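Local atomic coordinates of PipY (Synechococcus elongatus, PDB entry 5NLC), a protein that binds pyridoxal 5'-phosphate and is probably involved in the homeostasis of this vitamin B6 cofactor. Residues Q20-K26 against Q41-N47; V49-I53 against K80-F85; L137-S141 against Q181-L185; D86-D92 against P111-Q116; V117-P121 against L167-A171. All coordinates share one frame. Where two conformers were deposited one is given. Residues are numbered along the deposited sequence.

Contact 1: Q20-K26 against Q41-N47; sequences QLIAVSK and QRHFGEN
Adjacent parallel strands are joined first by their backbones. Strands 20-24 and 43-46 run side by side, axes 4.3 Å apart at closest and crossing at -48°, with Ala23 paired to Phe44 and Val24 to Gly45. Three backbone hydrogen bonds fix this register: Ala23 N to His43 O (2.9 Å), Gly45 N to Ala23 O (2.8 Å) and Ser25 N to Gly45 O (2.9 Å). Side-chain hydrogen bonds extend the pairing. Gln41 (chi1 t, chi2 p) sends NE2 to Leu21 O (2.9 Å) and His43 O (2.8 Å), while Ser25 OG (chi1 p) donates a very short bond of 2.4 Å to Glu46 OE2. A water links Lys26 O (2.5 Å) with Glu46 OE1 (2.9 Å). Gln20 OE1 lies 3.7 Å from His43 CD2, at the ring edge. An apolar contact joins Ala23 CB to Phe44 CD2, 3.8 Å; Ile22 CG2 packs closely on the Gly45 backbone (3.5 Å from Gly45 N), where a side chain would clash. Helix 30-38 completes a beta-alpha-beta unit, whose C-terminal strand ends hold Lys26, the predicted PLP attachment point, and Asn47, which binds PLP in the cofactor-bound protein; the site, empty here, is that of a fold type III PLP barrel.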
# COMPACT_ATOMS: atom_id res chain seq x y z
N GLN A 20 6.95 -3.29 7.93
CA GLN A 20 6.07 -2.34 8.60
C GLN A 20 4.63 -2.76 8.43
O GLN A 20 4.16 -3.15 7.37
CB GLN A 20 6.35 -0.93 8.08
CG GLN A 20 7.65 -0.37 8.63
CD GLN A 20 7.62 -0.14 10.18
OE1 GLN A 20 6.64 0.36 10.75
NE2 GLN A 20 8.68 -0.56 10.86
N LEU A 21 3.95 -2.71 9.54
CA LEU A 21 2.56 -3.01 9.58
C LEU A 21 1.72 -1.76 9.34
O LEU A 21 1.95 -0.72 10.00
CB LEU A 21 2.35 -3.50 11.02
CG LEU A 21 1.04 -4.00 11.39
CD1 LEU A 21 1.34 -5.03 12.49
CD2 LEU A 21 0.13 -2.87 11.88
N ILE A 22 0.76 -1.85 8.45
CA ILE A 22 -0.22 -0.79 8.22
C ILE A 22 -1.51 -1.22 8.93
O ILE A 22 -2.06 -2.30 8.63
CB ILE A 22 -0.51 -0.56 6.73
CG1 ILE A 22 0.75 -0.10 6.02
CG2 ILE A 22 -1.62 0.51 6.55
CD1 ILE A 22 0.65 -0.19 4.51
N ALA A 23 -1.93 -0.44 9.93
CA ALA A 23 -3.15 -0.72 10.62
C ALA A 23 -4.35 -0.28 9.78
O ALA A 23 -4.54 0.91 9.50
CB ALA A 23 -3.20 -0.06 11.98
N VAL A 24 -5.12 -1.24 9.32
CA VAL A 24 -6.28 -0.99 8.46
C VAL A 24 -7.44 -0.55 9.35
O VAL A 24 -7.99 -1.36 10.09
CB VAL A 24 -6.66 -2.19 7.59
CG1 VAL A 24 -7.89 -1.85 6.76
CG2 VAL A 24 -5.49 -2.62 6.72
N SER A 25 -7.74 0.74 9.30
CA SER A 25 -8.67 1.39 10.25
C SER A 25 -10.08 1.46 9.66
O SER A 25 -10.94 2.07 10.23
CB SER A 25 -8.17 2.81 10.60
OG SER A 25 -7.90 3.60 9.43
N LYS A 26 -10.29 0.82 8.52
CA LYS A 26 -11.55 0.85 7.78
C LYS A 26 -12.82 0.78 8.56
O LYS A 26 -13.74 1.57 8.29
CB LYS A 26 -11.58 -0.25 6.70
CG LYS A 26 -12.94 -0.65 6.16
CD LYS A 26 -12.76 -1.66 5.03
CE LYS A 26 -12.21 -3.02 5.52
NZ LYS A 26 -11.00 -3.52 4.74
N GLN A 41 1.59 2.83 17.19
CA GLN A 41 1.29 2.71 15.77
C GLN A 41 1.28 4.06 15.08
O GLN A 41 0.69 5.05 15.61
CB GLN A 41 -0.03 2.00 15.59
CG GLN A 41 -0.41 1.63 14.16
CD GLN A 41 0.51 0.63 13.52
OE1 GLN A 41 1.12 -0.18 14.23
NE2 GLN A 41 0.65 0.67 12.17
N ARG A 42 1.87 4.10 13.86
CA ARG A 42 1.95 5.30 13.04
C ARG A 42 1.39 5.22 11.66
O ARG A 42 0.98 6.26 11.10
CB ARG A 42 3.40 5.79 12.95
CG ARG A 42 4.00 6.13 14.33
CD ARG A 42 3.42 7.37 14.91
NE ARG A 42 3.98 7.68 16.25
CZ ARG A 42 3.54 7.22 17.42
NH1 ARG A 42 2.54 6.36 17.49
NH2 ARG A 42 4.12 7.63 18.53
N HIS A 43 1.35 4.02 11.09
CA HIS A 43 0.84 3.83 9.74
C HIS A 43 -0.57 3.28 9.76
O HIS A 43 -0.82 2.22 10.35
CB HIS A 43 1.73 2.83 9.02
CG HIS A 43 3.13 3.31 8.83
ND1 HIS A 43 3.46 4.31 7.94
CD2 HIS A 43 4.29 2.95 9.44
CE1 HIS A 43 4.75 4.57 8.01
NE2 HIS A 43 5.29 3.70 8.88
N PHE A 44 -1.48 4.01 9.15
CA PHE A 44 -2.88 3.68 9.10
C PHE A 44 -3.35 3.68 7.70
O PHE A 44 -2.89 4.48 6.87
CB PHE A 44 -3.69 4.67 9.93
CG PHE A 44 -3.39 4.58 11.39
CD1 PHE A 44 -2.34 5.29 11.92
CD2 PHE A 44 -4.06 3.67 12.19
CE1 PHE A 44 -2.00 5.21 13.27
CE2 PHE A 44 -3.74 3.59 13.55
CZ PHE A 44 -2.72 4.33 14.10
N GLY A 45 -4.18 2.70 7.38
CA GLY A 45 -4.61 2.47 6.03
C GLY A 45 -6.14 2.46 5.90
O GLY A 45 -6.87 1.91 6.78
N GLU A 46 -6.61 3.03 4.79
CA GLU A 46 -8.04 3.01 4.48
C GLU A 46 -8.21 2.46 3.07
O GLU A 46 -7.33 2.61 2.24
CB GLU A 46 -8.63 4.40 4.58
CG GLU A 46 -8.71 4.96 6.04
CD GLU A 46 -9.89 4.44 6.85
OE1 GLU A 46 -10.92 4.07 6.24
OE2 GLU A 46 -9.80 4.40 8.14
N ASN A 47 -9.36 1.87 2.78
CA ASN A 47 -9.59 1.31 1.44
C ASN A 47 -10.20 2.35 0.51
O ASN A 47 -10.02 2.24 -0.67
CB ASN A 47 -10.51 0.10 1.44
CG ASN A 47 -9.82 -1.17 1.87
OD1 ASN A 47 -8.60 -1.21 2.14
ND2 ASN A 47 -10.61 -2.22 1.99
O HOH W 1 -13.57 3.88 7.30

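Contact 2: V49-I53 against K80-F85; sequences VQEAI and KAVEHF
Helices of an alpha/beta barrel pack on the sheet and on their neighbours. Here helical segments 49-53 and 80-84 run in roughly the same direction, 35° apart, with axes 10.4 Å apart at closest; Val49 lies nearest Ala81 and Ile53 nearest His84. Lys80 comes first, its chi1 m and chi2 and chi3 t: CB rests 3.8 Å from Val49 CG1, CD 3.9 Å from Ile53 CD1, and NZ donates a 2.9 Å hydrogen bond to Gln50 OE1, whose side chain (m, m) curls back to meet it. Ala81 follows, with CB 4.2 Å from Val49 CG2. One turn on from Lys80, His84 (chi1 m) offers a ring face to Ile53, whose CG1 stands 3.6 Å from the ring centroid and 6° off the normal, a CH-pi contact; His84 ND1 is hydrogen-bonded to Gln56. Phe85, the first residue to leave helical geometry, swings its ring (chi1 m) between the elements, CZ 3.2 Å from Ala52 CB and CE2 4.2 Å from Val49 CG2, while Trp67 and Leu69 of strand 66-69 also touch it. The chemistry is thus mainly apolar packing, with a single direct hydrogen bond, between uncharged Gln50 and charged Lys80, at its more exposed border.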
# COMPACT_ATOMS: atom_id res chain seq x y z
N VAL A 49 -11.23 6.52 -0.34
CA VAL A 49 -10.80 7.90 -0.12
C VAL A 49 -11.75 8.68 0.82
O VAL A 49 -11.29 9.29 1.80
CB VAL A 49 -10.62 8.65 -1.49
CG1 VAL A 49 -10.41 10.13 -1.30
CG2 VAL A 49 -9.46 8.10 -2.29
N GLN A 50 -13.06 8.65 0.52
CA GLN A 50 -14.05 9.45 1.29
C GLN A 50 -14.17 9.05 2.75
O GLN A 50 -14.21 9.91 3.61
CB GLN A 50 -15.43 9.44 0.63
CG GLN A 50 -15.45 10.14 -0.72
CD GLN A 50 -15.20 11.67 -0.67
OE1 GLN A 50 -14.74 12.25 -1.68
NE2 GLN A 50 -15.52 12.34 0.48
N GLU A 51 -14.15 7.77 3.03
CA GLU A 51 -14.16 7.29 4.41
C GLU A 51 -12.93 7.76 5.18
O GLU A 51 -13.05 8.16 6.34
CB GLU A 51 -14.28 5.76 4.45
CG GLU A 51 -15.63 5.27 3.94
CD GLU A 51 -15.65 3.78 3.59
OE1 GLU A 51 -14.69 3.01 3.92
OE2 GLU A 51 -16.67 3.38 2.96
N ALA A 52 -11.76 7.79 4.52
CA ALA A 52 -10.57 8.34 5.15
C ALA A 52 -10.65 9.83 5.45
O ALA A 52 -10.37 10.22 6.57
CB ALA A 52 -9.33 8.07 4.33
N ILE A 53 -11.01 10.66 4.47
CA ILE A 53 -11.15 12.11 4.67
C ILE A 53 -12.01 12.41 5.87
O ILE A 53 -11.63 13.21 6.74
CB ILE A 53 -11.80 12.80 3.44
CG1 ILE A 53 -10.85 12.80 2.26
CG2 ILE A 53 -12.23 14.25 3.72
CD1 ILE A 53 -11.53 13.15 0.96
N LYS A 80 -8.33 14.25 -4.54
CA LYS A 80 -8.49 14.04 -3.11
C LYS A 80 -7.46 13.06 -2.54
O LYS A 80 -7.05 13.23 -1.42
CB LYS A 80 -9.91 13.60 -2.76
CG LYS A 80 -10.93 14.74 -2.92
CD LYS A 80 -12.32 14.16 -2.70
CE LYS A 80 -13.38 15.26 -2.52
NZ LYS A 80 -14.68 14.76 -3.05
N ALA A 81 -7.10 12.02 -3.27
CA ALA A 81 -6.07 11.09 -2.79
C ALA A 81 -4.71 11.76 -2.62
O ALA A 81 -4.04 11.57 -1.62
CB ALA A 81 -5.95 9.93 -3.76
N VAL A 82 -4.32 12.62 -3.58
CA VAL A 82 -3.07 13.35 -3.45
C VAL A 82 -3.10 14.28 -2.22
O VAL A 82 -2.12 14.42 -1.51
CB VAL A 82 -2.71 14.09 -4.73
CG1 VAL A 82 -1.46 14.94 -4.55
CG2 VAL A 82 -2.48 13.10 -5.87
N GLU A 83 -4.25 14.87 -1.98
CA GLU A 83 -4.36 15.87 -0.93
C GLU A 83 -4.30 15.22 0.45
O GLU A 83 -3.76 15.84 1.34
CB GLU A 83 -5.67 16.69 -1.08
CG GLU A 83 -5.67 17.73 -2.22
CD GLU A 83 -7.05 18.41 -2.44
OE1 GLU A 83 -8.10 17.82 -2.11
OE2 GLU A 83 -7.09 19.55 -2.98
N HIS A 84 -4.83 13.99 0.59
CA HIS A 84 -5.07 13.34 1.86
C HIS A 84 -4.18 12.16 2.20
O HIS A 84 -4.21 11.77 3.31
CB HIS A 84 -6.55 12.93 1.98
CG HIS A 84 -7.46 14.11 2.06
ND1 HIS A 84 -7.82 14.69 3.25
CD2 HIS A 84 -8.00 14.87 1.08
CE1 HIS A 84 -8.54 15.79 3.00
NE2 HIS A 84 -8.70 15.89 1.69
N PHE A 85 -3.47 11.54 1.26
CA PHE A 85 -2.70 10.35 1.57
C PHE A 85 -1.22 10.62 1.38
O PHE A 85 -0.79 11.27 0.43
CB PHE A 85 -3.20 9.20 0.72
CG PHE A 85 -4.56 8.67 1.18
CD1 PHE A 85 -4.64 7.71 2.18
CD2 PHE A 85 -5.71 9.12 0.62
CE1 PHE A 85 -5.86 7.25 2.64
CE2 PHE A 85 -6.95 8.68 1.04
CZ PHE A 85 -7.04 7.73 2.05

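Contact 3: L137-S141 against Q181-L185; sequences LPQLS and QAPQL
This is a peripheral, chiefly apolar contact, in which residues 137-141 of helix 130-141 pack against the connection that leads from helix 161-181 to strand 189-191. The connection leaves helical geometry at Ala182 and makes a type I beta turn from Ala182 to Leu185, closed by Leu185 N to Ala182 O at 3.0 Å. Leu137 lies nearest Ala182 (CA to CA 6.7 Å) and Ser141 nearest Gln184 (6.0 Å). With an off-rotamer chi1 of -130°, Leu137 reaches three residues: CD2 to Gln181 CB 3.6 Å, CG to Ala182 CB 3.8 Å and CD1 to Leu185 CD1 4.3 Å. Ser141, chi1 m, turns OG back to Leu137 O, a 2.9 Å hydrogen bond within its own helix, and OG also lies 3.8 Å from Ala182 CB and 3.5 Å from Leu185 CG. Leu185 (m, t) also touches Ile148 of strand 147-152. Such packing of a helix against the turn that leads from the next helix into its strand belongs to the outer layer of a TIM-type barrel.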
# COMPACT_ATOMS: atom_id res chain seq x y z
N LEU A 137 8.07 1.49 -18.06
CA LEU A 137 9.07 1.89 -17.10
C LEU A 137 9.90 3.18 -17.42
O LEU A 137 10.15 3.96 -16.52
CB LEU A 137 10.00 0.70 -16.87
CG LEU A 137 10.36 0.22 -15.52
CD1 LEU A 137 9.21 0.16 -14.56
CD2 LEU A 137 11.16 -1.06 -15.74
N PRO A 138 10.26 3.40 -18.68
CA PRO A 138 10.98 4.61 -18.99
C PRO A 138 10.16 5.86 -18.73
O PRO A 138 10.70 6.85 -18.26
CB PRO A 138 11.31 4.48 -20.48
CG PRO A 138 11.30 3.03 -20.73
CD PRO A 138 10.21 2.50 -19.85
N GLN A 139 8.87 5.80 -19.05
CA GLN A 139 8.01 6.94 -18.84
C GLN A 139 7.67 7.11 -17.35
O GLN A 139 7.62 8.24 -16.83
CB GLN A 139 6.73 6.79 -19.65
CG GLN A 139 6.95 7.07 -21.13
CD GLN A 139 7.67 5.97 -21.85
OE1 GLN A 139 7.39 4.77 -21.59
NE2 GLN A 139 8.62 6.35 -22.78
N LEU A 140 7.48 5.98 -16.65
CA LEU A 140 7.31 6.07 -15.19
C LEU A 140 8.49 6.72 -14.49
O LEU A 140 8.32 7.52 -13.57
CB LEU A 140 7.08 4.69 -14.60
CG LEU A 140 5.72 4.11 -14.97
CD1 LEU A 140 5.71 2.61 -14.77
CD2 LEU A 140 4.61 4.75 -14.15
N SER A 141 9.68 6.35 -14.92
CA SER A 141 10.91 6.93 -14.42
C SER A 141 11.05 8.43 -14.63
O SER A 141 11.74 9.07 -13.85
CB SER A 141 12.12 6.22 -15.07
OG SER A 141 12.13 4.88 -14.59
N GLN A 181 15.97 -2.90 -14.32
CA GLN A 181 15.61 -2.19 -15.55
C GLN A 181 15.43 -0.66 -15.34
O GLN A 181 15.60 0.08 -16.32
CB GLN A 181 14.31 -2.74 -16.14
CG GLN A 181 14.37 -4.23 -16.56
CD GLN A 181 15.26 -4.46 -17.74
OE1 GLN A 181 16.30 -5.12 -17.63
NE2 GLN A 181 14.91 -3.86 -18.86
N ALA A 182 15.17 -0.20 -14.13
CA ALA A 182 14.87 1.21 -13.84
C ALA A 182 15.72 1.75 -12.70
O ALA A 182 15.20 1.97 -11.59
CB ALA A 182 13.37 1.39 -13.55
N PRO A 183 17.03 1.97 -12.97
CA PRO A 183 17.86 2.46 -11.91
C PRO A 183 17.41 3.81 -11.33
O PRO A 183 17.67 4.00 -10.17
CB PRO A 183 19.29 2.53 -12.55
CG PRO A 183 19.08 2.45 -14.04
CD PRO A 183 17.82 1.61 -14.16
N GLN A 184 16.70 4.68 -12.06
CA GLN A 184 16.14 5.97 -11.57
C GLN A 184 15.12 5.78 -10.44
O GLN A 184 14.86 6.71 -9.68
CB GLN A 184 15.44 6.81 -12.71
CG GLN A 184 16.35 7.48 -13.75
CD GLN A 184 15.64 8.53 -14.64
OE1 GLN A 184 15.38 8.31 -15.84
NE2 GLN A 184 15.33 9.67 -14.04
N LEU A 185 14.48 4.61 -10.37
CA LEU A 185 13.38 4.41 -9.45
C LEU A 185 13.89 3.73 -8.20
O LEU A 185 14.85 2.96 -8.20
CB LEU A 185 12.35 3.55 -10.08
CG LEU A 185 11.56 4.14 -11.22
CD1 LEU A 185 10.55 3.10 -11.69
CD2 LEU A 185 10.82 5.34 -10.74

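Contact 4: D86-D92 against P111-Q116; sequences DWIHSVD and PKLCLQ
At the apolar centre, Leu113 CD2 lies 3.9 Å from Ile88 CB and 4.0 Å from Val91 CG2, and Val91 CG1 is 4.0 Å from Leu115 CD2. On the other face, Lys112 CB lies 3.6 Å from the centroid of the Trp87 six-membered ring, a CH-pi contact, with Cys114 SG at the ring edge, 5.3 Å from that centroid. Strands 87-91 and 112-116 are parallel, axes 4.6 Å apart at closest and crossing at -32°, pairing Trp87 with Lys112, Ile88 with Leu113 and Val91 with Leu115. A beta bulge shifts the register between Ile88 and Val91, psi being -13° at His89 and 40° at Ser90, not extended. Hydrogen bonds are Lys112 N-Asp86 O 2.9 Å, Ile88 N-Lys112 O 2.7 Å, Cys114 N-Ile88 O 3.0 Å, Val91 N-Cys114 O 3.1 Å and Gln116 N-Val91 O 2.9 Å. His89 is hydrogen-bonded to His68 and Ser191 in the barrel interior. Strand 87-91, helix 94-107 and strand 112-116 form a beta-alpha-beta unit; the helix covers Ile88 and Val91, and strands 66-69 and 147-152 flank the pair.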
# COMPACT_ATOMS: atom_id res chain seq x y z
N ASP A 86 -0.41 10.02 2.20
CA ASP A 86 1.04 10.02 2.08
C ASP A 86 1.53 8.93 1.08
O ASP A 86 2.47 9.16 0.34
CB ASP A 86 1.62 9.78 3.49
CG ASP A 86 1.17 10.85 4.47
OD1 ASP A 86 1.52 12.02 4.13
OD2 ASP A 86 0.39 10.57 5.42
N TRP A 87 0.89 7.78 1.13
CA TRP A 87 1.14 6.61 0.31
C TRP A 87 -0.13 6.20 -0.41
O TRP A 87 -1.24 6.14 0.22
CB TRP A 87 1.56 5.37 1.14
CG TRP A 87 2.97 5.40 1.61
CD1 TRP A 87 3.43 6.08 2.66
CD2 TRP A 87 4.10 4.70 1.06
NE1 TRP A 87 4.78 5.91 2.81
CE2 TRP A 87 5.21 5.04 1.84
CE3 TRP A 87 4.28 3.85 -0.03
CZ2 TRP A 87 6.51 4.60 1.55
CZ3 TRP A 87 5.57 3.34 -0.27
CH2 TRP A 87 6.65 3.77 0.47
N ILE A 88 0.02 5.87 -1.69
CA ILE A 88 -1.07 5.30 -2.46
C ILE A 88 -0.56 3.99 -3.02
O ILE A 88 0.35 4.00 -3.85
CB ILE A 88 -1.53 6.27 -3.59
CG1 ILE A 88 -1.95 7.59 -3.00
CG2 ILE A 88 -2.59 5.56 -4.44
CD1 ILE A 88 -2.20 8.67 -4.03
N HIS A 89 -1.13 2.86 -2.55
CA HIS A 89 -0.61 1.52 -2.92
C HIS A 89 -1.21 0.94 -4.18
O HIS A 89 -0.67 0.01 -4.74
CB HIS A 89 -0.81 0.53 -1.77
CG HIS A 89 -0.02 0.87 -0.55
ND1 HIS A 89 0.96 0.03 -0.07
CD2 HIS A 89 -0.06 1.94 0.29
CE1 HIS A 89 1.48 0.57 1.03
NE2 HIS A 89 0.88 1.72 1.28
N SER A 90 -2.29 1.50 -4.70
CA SER A 90 -3.09 0.83 -5.67
C SER A 90 -2.96 1.50 -7.00
O SER A 90 -3.95 1.70 -7.71
CB SER A 90 -4.54 0.90 -5.21
OG SER A 90 -4.91 2.24 -4.84
N VAL A 91 -1.76 1.92 -7.37
CA VAL A 91 -1.63 2.56 -8.68
C VAL A 91 -1.61 1.50 -9.74
O VAL A 91 -0.62 0.82 -9.90
CB VAL A 91 -0.41 3.43 -8.73
CG1 VAL A 91 -0.36 4.19 -10.02
CG2 VAL A 91 -0.51 4.42 -7.56
N ASP A 92 -2.72 1.32 -10.42
CA ASP A 92 -2.94 0.16 -11.26
C ASP A 92 -2.80 0.37 -12.75
O ASP A 92 -3.03 -0.56 -13.54
CB ASP A 92 -4.32 -0.42 -10.93
CG ASP A 92 -5.46 0.53 -11.32
OD1 ASP A 92 -5.41 1.74 -11.16
OD2 ASP A 92 -6.43 0.02 -11.82
N PRO A 111 3.11 12.23 -3.55
CA PRO A 111 2.75 10.93 -2.90
C PRO A 111 3.77 9.83 -3.16
O PRO A 111 4.35 9.79 -4.27
CB PRO A 111 1.43 10.57 -3.56
CG PRO A 111 1.44 11.30 -4.84
CD PRO A 111 2.15 12.60 -4.59
N LYS A 112 3.96 8.94 -2.17
CA LYS A 112 4.68 7.73 -2.38
C LYS A 112 3.72 6.65 -2.94
O LYS A 112 2.58 6.48 -2.44
CB LYS A 112 5.38 7.30 -1.09
CG LYS A 112 6.56 8.19 -0.78
CD LYS A 112 7.10 7.95 0.59
CE LYS A 112 7.47 9.24 1.30
NZ LYS A 112 8.57 8.93 2.27
N LEU A 113 4.15 5.95 -4.00
CA LEU A 113 3.30 5.08 -4.80
C LEU A 113 3.86 3.69 -4.82
O LEU A 113 5.09 3.51 -4.88
CB LEU A 113 3.18 5.56 -6.22
CG LEU A 113 2.77 7.02 -6.44
CD1 LEU A 113 2.64 7.25 -7.92
CD2 LEU A 113 1.48 7.40 -5.81
N CYS A 114 2.97 2.72 -4.67
CA CYS A 114 3.22 1.39 -5.15
C CYS A 114 2.40 1.17 -6.42
O CYS A 114 1.27 1.69 -6.61
CB CYS A 114 2.95 0.30 -4.09
SG CYS A 114 4.06 0.42 -2.65
N LEU A 115 2.99 0.41 -7.31
CA LEU A 115 2.32 0.01 -8.53
C LEU A 115 1.70 -1.38 -8.28
O LEU A 115 2.42 -2.35 -7.99
CB LEU A 115 3.33 -0.07 -9.65
CG LEU A 115 4.12 1.22 -9.86
CD1 LEU A 115 5.14 0.99 -10.99
CD2 LEU A 115 3.19 2.33 -10.25
N GLN A 116 0.40 -1.45 -8.42
CA GLN A 116 -0.37 -2.64 -8.16
C GLN A 116 -0.39 -3.45 -9.44
O GLN A 116 -0.99 -3.02 -10.42
CB GLN A 116 -1.79 -2.30 -7.81
CG GLN A 116 -2.63 -3.51 -7.39
CD GLN A 116 -4.03 -3.16 -7.00
OE1 GLN A 116 -4.26 -2.19 -6.33
NE2 GLN A 116 -4.96 -4.07 -7.28

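Contact 5: V117-P121 against L167-A171; sequences VKLLP and LFAQA
In this modified TIM barrel, the loop after strand 112-116 packs on helix 161-181, which follows the next strand, 147-152. The irregular segment 117-121 rests on residues 167-171 of that helix; the nearest alpha carbons, those of Leu119 and Leu167, are 7.5 Å apart. Leu119 has the most surface covered. Its CA-to-CB bond points at the helix, and its m, t rotamer carries both methyls forward: CD1 lies 3.8 Å from Ala171 N and 4.1 Å from Ala171 CB, and CD2 lies 3.8 Å from Gln170 NE2. Leu167, next in buried surface, faces back with chi1 t and chi2 p, placing CD1 3.6 Å from Leu119 CB. Gln170, extended with chi1 and chi2 both t, stretches along the exposed border, where its amide lies beside the leucine methyl. Ala171 lies one turn after Leu167 on the helix, its N bonded to Leu167 O at 2.9 Å, so that Leu119 can touch both. Leu167 and Ala171 also touch Val153, and Leu119 meets Phe174 and Pro130. The contact is thus van der Waals packing, and its edge is finished by Leu120, whose CD1 stands 4.0 Å from Leu167 CD1.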
# COMPACT_ATOMS: atom_id res chain seq x y z
N VAL A 117 0.25 -4.62 -9.41
CA VAL A 117 0.51 -5.44 -10.56
C VAL A 117 -0.32 -6.71 -10.45
O VAL A 117 -0.35 -7.35 -9.41
CB VAL A 117 1.99 -5.86 -10.62
CG1 VAL A 117 2.27 -6.67 -11.89
CG2 VAL A 117 2.85 -4.64 -10.65
N LYS A 118 -0.91 -7.11 -11.57
CA LYS A 118 -1.72 -8.30 -11.65
C LYS A 118 -0.85 -9.38 -12.30
O LYS A 118 -0.69 -9.42 -13.50
CB LYS A 118 -3.00 -8.03 -12.44
CG LYS A 118 -3.90 -9.23 -12.60
CD LYS A 118 -5.20 -8.95 -13.36
CE LYS A 118 -6.21 -8.24 -12.48
NZ LYS A 118 -7.50 -8.10 -13.22
N LEU A 119 -0.31 -10.24 -11.48
CA LEU A 119 0.47 -11.35 -11.91
C LEU A 119 -0.36 -12.62 -12.16
O LEU A 119 0.13 -13.55 -12.72
CB LEU A 119 1.53 -11.62 -10.83
CG LEU A 119 2.68 -10.60 -10.71
CD1 LEU A 119 3.50 -10.93 -9.48
CD2 LEU A 119 3.57 -10.68 -11.92
N LEU A 120 -1.60 -12.67 -11.70
CA LEU A 120 -2.53 -13.77 -11.93
C LEU A 120 -3.89 -13.24 -12.39
O LEU A 120 -4.29 -12.13 -11.98
CB LEU A 120 -2.72 -14.57 -10.62
CG LEU A 120 -1.58 -15.50 -10.20
CD1 LEU A 120 -1.89 -16.05 -8.81
CD2 LEU A 120 -1.46 -16.65 -11.21
N PRO A 121 -4.65 -14.05 -13.17
CA PRO A 121 -6.01 -13.63 -13.52
C PRO A 121 -6.84 -13.34 -12.26
O PRO A 121 -6.72 -14.06 -11.26
CB PRO A 121 -6.57 -14.86 -14.27
CG PRO A 121 -5.35 -15.48 -14.89
CD PRO A 121 -4.32 -15.36 -13.79
N LEU A 167 2.99 -16.77 -5.59
CA LEU A 167 2.69 -15.42 -6.07
C LEU A 167 3.56 -14.36 -5.43
O LEU A 167 4.06 -13.50 -6.18
CB LEU A 167 1.19 -15.06 -5.90
CG LEU A 167 0.78 -13.61 -6.23
CD1 LEU A 167 0.78 -13.30 -7.72
CD2 LEU A 167 -0.60 -13.38 -5.66
N PHE A 168 3.73 -14.43 -4.09
CA PHE A 168 4.50 -13.48 -3.36
C PHE A 168 5.99 -13.58 -3.72
O PHE A 168 6.68 -12.55 -3.84
CB PHE A 168 4.27 -13.57 -1.88
CG PHE A 168 2.86 -13.17 -1.43
CD1 PHE A 168 2.06 -12.26 -2.13
CD2 PHE A 168 2.40 -13.68 -0.22
CE1 PHE A 168 0.80 -11.90 -1.62
CE2 PHE A 168 1.18 -13.35 0.28
CZ PHE A 168 0.37 -12.45 -0.43
N ALA A 169 6.43 -14.80 -4.01
CA ALA A 169 7.82 -15.01 -4.48
C ALA A 169 8.04 -14.41 -5.87
O ALA A 169 9.07 -13.77 -6.15
CB ALA A 169 8.13 -16.51 -4.45
N GLN A 170 7.05 -14.62 -6.72
CA GLN A 170 7.08 -14.07 -8.08
C GLN A 170 7.08 -12.59 -8.04
O GLN A 170 7.79 -12.00 -8.84
CB GLN A 170 5.93 -14.58 -8.90
CG GLN A 170 5.93 -14.20 -10.38
CD GLN A 170 4.61 -14.51 -11.06
OE1 GLN A 170 3.58 -14.88 -10.39
NE2 GLN A 170 4.58 -14.32 -12.37
N ALA A 171 6.31 -11.97 -7.15
CA ALA A 171 6.37 -10.52 -6.95
C ALA A 171 7.74 -10.03 -6.56
O ALA A 171 8.24 -9.12 -7.15
CB ALA A 171 5.37 -10.08 -5.93

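In the fold
Contacts 1 and 4 are strand pairs of one parallel sheet, their centres 14 Å apart, and they meet inside the barrel where Ile22 CD1 lies 3.7 Å from His89 CE1. Contact 2 packs the outer helices against both: Ala52 CB is 3.6 Å from Glu46 CG, and Ala81 CB 4.0 Å from Ile88 CD1. Contact 3 touches the sheet through Leu140 CD1, 4.2 Å from Leu115 CD1, whereas contact 5 continues directly from contact 4 in sequence. The cofactor site lies closest to contact 1, which holds Lys26 and Asn47; in contact 4, His89 is about 6 Å from Arg210, side chain to side chain, while contact 3 lies away from the site.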